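Long-range contact in uncharacterized protein (Legionella longbeachae NSW150, PDB 4JZA), which probably hydrolyses the 3-phosphate of phosphatidylinositol 3-phosphate, as a Legionella phosphoinositide phosphatase linked to lipid metabolism in the infected host: residues Leu698-Asn703 with Ile736-Met740. Numbering follows the deposited sequence.
Sequences LHSLIN and ILELM
I702 and selenomethionine M740 are at the centre of this contact between helix 676-702 and helix 731-740, whose short segments run 127° apart with axes 10.8 Å from each other. The two branches of I702 reach three partners. Its CD1 end meets CG2 of I736 at 3.8 Å, the two side chains crossing at about a right angle, while CG2 of I702 lies 3.7 Å from CD2 of L737, which slides past in the opposite direction. On the M740 side, CG2 of I702 is 4.2 Å from SE of M740. M740 leaves its helix with CG anti to the carbonyl carbon (chi1 -79°), and the bend at chi3 (112°) brings CE of M740 up against the backbone N of H699 (3.4 Å). CE of M740 also reaches CB of L698 and sits near the plane of the H699 imidazole, at its edge, rather than over a face. One face of that ring is instead covered by ND2 of N703, 3.7 Å above its centre. ND2 of N703 also donates to O of H699 (3.0 Å), which helps to orient the amide over the ring, and OD1 of N703 lies against CD2 of L737. Deeper in, L698 CD2 approaches CG2 of I736; L698 also packs on W805 of helix 794-817, and I736 on I756 of helix 748-761, tying the pair into the helical C-terminal domain. Across the interface the chemistry is mainly methyl, methylene and selenium packing, with the polar H699 and N703 at its exposed margin, so the two helices are probably held by apolar burial rather than by directional bonds.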
ATOM      1  N   LEU A 698      32.944  14.177 -32.658  1.00 42.30           N
ATOM      2  CA  LEU A 698      33.523  12.852 -32.467  1.00 44.85           C
ATOM      3  C   LEU A 698      33.826  12.080 -33.752  1.00 48.03           C
ATOM      4  O   LEU A 698      34.858  11.378 -33.830  1.00 48.72           O
ATOM      5  CB  LEU A 698      32.645  12.032 -31.562  1.00 43.56           C
ATOM      6  CG  LEU A 698      33.244  10.750 -31.018  1.00 45.33           C
ATOM      7  CD1 LEU A 698      34.587  10.917 -30.322  1.00 43.58           C
ATOM      8  CD2 LEU A 698      32.206  10.128 -30.075  1.00 46.56           C
ATOM      9  N   HIS A 699      32.960  12.236 -34.757  1.00 49.77           N
ATOM     10  CA  HIS A 699      33.133  11.560 -36.022  1.00 49.47           C
ATOM     11  C   HIS A 699      34.471  11.969 -36.574  1.00 48.85           C
ATOM     12  O   HIS A 699      35.236  11.128 -37.011  1.00 49.23           O
ATOM     13  CB  HIS A 699      31.999  11.873 -36.998  1.00 53.66           C
ATOM     14  CG  HIS A 699      31.994  11.012 -38.219  1.00 58.28           C
ATOM     15  ND1 HIS A 699      32.640  11.376 -39.387  1.00 66.09           N
ATOM     16  CD2 HIS A 699      31.432   9.810 -38.460  1.00 60.50           C
ATOM     17  CE1 HIS A 699      32.472  10.432 -40.294  1.00 62.92           C
ATOM     18  NE2 HIS A 699      31.748   9.470 -39.755  1.00 64.51           N
ATOM     19  N   SER A 700      34.787  13.255 -36.575  1.00 49.33           N
ATOM     20  CA  SER A 700      36.060  13.668 -37.178  1.00 47.82           C
ATOM     21  C   SER A 700      37.207  13.172 -36.364  1.00 47.73           C
ATOM     22  O   SER A 700      38.140  12.580 -36.906  1.00 51.23           O
ATOM     23  CB  SER A 700      36.184  15.166 -37.292  1.00 48.42           C
ATOM     24  OG  SER A 700      34.932  15.725 -37.541  1.00 49.93           O
ATOM     25  N   LEU A 701      37.133  13.402 -35.057  1.00 45.93           N
ATOM     26  CA  LEU A 701      38.240  13.029 -34.164  1.00 44.59           C
ATOM     27  C   LEU A 701      38.573  11.507 -34.170  1.00 43.21           C
ATOM     28  O   LEU A 701      39.733  11.109 -34.302  1.00 39.34           O
ATOM     29  CB  LEU A 701      37.936  13.503 -32.737  1.00 43.65           C
ATOM     30  CG  LEU A 701      38.958  13.126 -31.664  1.00 42.08           C
ATOM     31  CD1 LEU A 701      40.311  13.628 -32.072  1.00 44.25           C
ATOM     32  CD2 LEU A 701      38.633  13.703 -30.323  1.00 41.56           C
ATOM     33  N   ILE A 702      37.549  10.674 -34.035  1.00 43.37           N
ATOM     34  CA  ILE A 702      37.755   9.224 -33.972  1.00 45.13           C
ATOM     35  C   ILE A 702      38.347   8.669 -35.275  1.00 43.94           C
ATOM     36  O   ILE A 702      39.066   7.695 -35.280  1.00 44.12           O
ATOM     37  CB  ILE A 702      36.428   8.534 -33.653  1.00 50.09           C
ATOM     38  CG1 ILE A 702      36.632   7.310 -32.800  1.00 52.63           C
ATOM     39  CG2 ILE A 702      35.626   8.242 -34.918  1.00 54.09           C
ATOM     40  CD1 ILE A 702      36.303   7.572 -31.347  1.00 54.55           C
ATOM     41  N   ASN A 703      38.068   9.311 -36.390  1.00 45.75           N
ATOM     42  CA  ASN A 703      38.606   8.847 -37.651  1.00 49.47           C
ATOM     43  C   ASN A 703      40.037   9.278 -37.891  1.00 51.39           C
ATOM     44  O   ASN A 703      40.606   8.829 -38.847  1.00 57.90           O
ATOM     45  CB  ASN A 703      37.682   9.188 -38.830  1.00 51.73           C
ATOM     46  CG  ASN A 703      36.514   8.188 -38.957  1.00 53.78           C
ATOM     47  OD1 ASN A 703      36.713   7.021 -39.270  1.00 57.76           O
ATOM     48  ND2 ASN A 703      35.293   8.647 -38.702  1.00 56.27           N
ATOM     49  N   ILE A 736      33.427   2.334 -30.888  1.00 45.40           N
ATOM     50  CA  ILE A 736      32.822   3.588 -31.247  1.00 45.34           C
ATOM     51  C   ILE A 736      32.986   3.825 -32.732  1.00 44.78           C
ATOM     52  O   ILE A 736      32.076   4.294 -33.343  1.00 42.73           O
ATOM     53  CB  ILE A 736      33.353   4.737 -30.379  1.00 46.40           C
ATOM     54  CG1 ILE A 736      32.836   4.547 -28.945  1.00 45.86           C
ATOM     55  CG2 ILE A 736      32.865   6.059 -30.912  1.00 47.68           C
ATOM     56  CD1 ILE A 736      33.577   5.342 -27.899  1.00 45.21           C
ATOM     57  N   LEU A 737      34.097   3.446 -33.336  1.00 49.84           N
ATOM     58  CA  LEU A 737      34.124   3.366 -34.812  1.00 55.52           C
ATOM     59  C   LEU A 737      33.036   2.451 -35.357  1.00 57.96           C
ATOM     60  O   LEU A 737      32.296   2.851 -36.254  1.00 62.17           O
ATOM     61  CB  LEU A 737      35.473   2.893 -35.337  1.00 55.38           C
ATOM     62  CG  LEU A 737      36.551   3.958 -35.163  1.00 58.92           C
ATOM     63  CD1 LEU A 737      37.903   3.290 -35.023  1.00 61.68           C
ATOM     64  CD2 LEU A 737      36.584   4.964 -36.308  1.00 58.36           C
ATOM     65  N   GLU A 738      32.943   1.230 -34.833  1.00 60.65           N
ATOM     66  CA  GLU A 738      31.943   0.274 -35.312  1.00 69.67           C
ATOM     67  C   GLU A 738      30.547   0.904 -35.309  1.00 65.28           C
ATOM     68  O   GLU A 738      29.779   0.710 -36.239  1.00 73.44           O
ATOM     69  CB  GLU A 738      31.925  -1.020 -34.473  1.00 78.19           C
ATOM     70  CG  GLU A 738      32.787  -2.213 -34.931  1.00 85.65           C
ATOM     71  CD  GLU A 738      32.554  -2.677 -36.369  1.00 97.06           C
ATOM     72  OE1 GLU A 738      32.064  -3.813 -36.541  1.00107.13           O
ATOM     73  OE2 GLU A 738      32.880  -1.952 -37.333  1.00102.48           O
ATOM     74  N   LEU A 739      30.235   1.671 -34.279  1.00 59.97           N
ATOM     75  CA  LEU A 739      28.916   2.247 -34.132  1.00 56.74           C
ATOM     76  C   LEU A 739      28.698   3.361 -35.111  1.00 63.44           C
ATOM     77  O   LEU A 739      27.554   3.632 -35.474  1.00 74.42           O
ATOM     78  CB  LEU A 739      28.718   2.808 -32.737  1.00 51.81           C
ATOM     79  CG  LEU A 739      28.369   1.760 -31.674  1.00 51.36           C
ATOM     80  CD1 LEU A 739      28.528   2.293 -30.243  1.00 49.53           C
ATOM     81  CD2 LEU A 739      26.955   1.241 -31.885  1.00 51.43           C
HETATM   82  N   MSE A 740      29.784   4.013 -35.521  1.00 63.34           N
HETATM   83  CA  MSE A 740      29.731   5.146 -36.432  1.00 66.22           C
HETATM   84  C   MSE A 740      29.890   4.727 -37.854  1.00 70.92           C
HETATM   85  O   MSE A 740      29.910   5.586 -38.719  1.00 76.30           O
HETATM   86  CB  MSE A 740      30.829   6.168 -36.076  1.00 67.66           C
HETATM   87  CG  MSE A 740      30.276   6.937 -34.898  1.00 75.26           C
HETATM   88 SE   MSE A 740      31.533   8.084 -33.931  0.99 85.58          SE
HETATM   89  CE  MSE A 740      30.629   9.709 -34.528  1.00 95.36           C
TER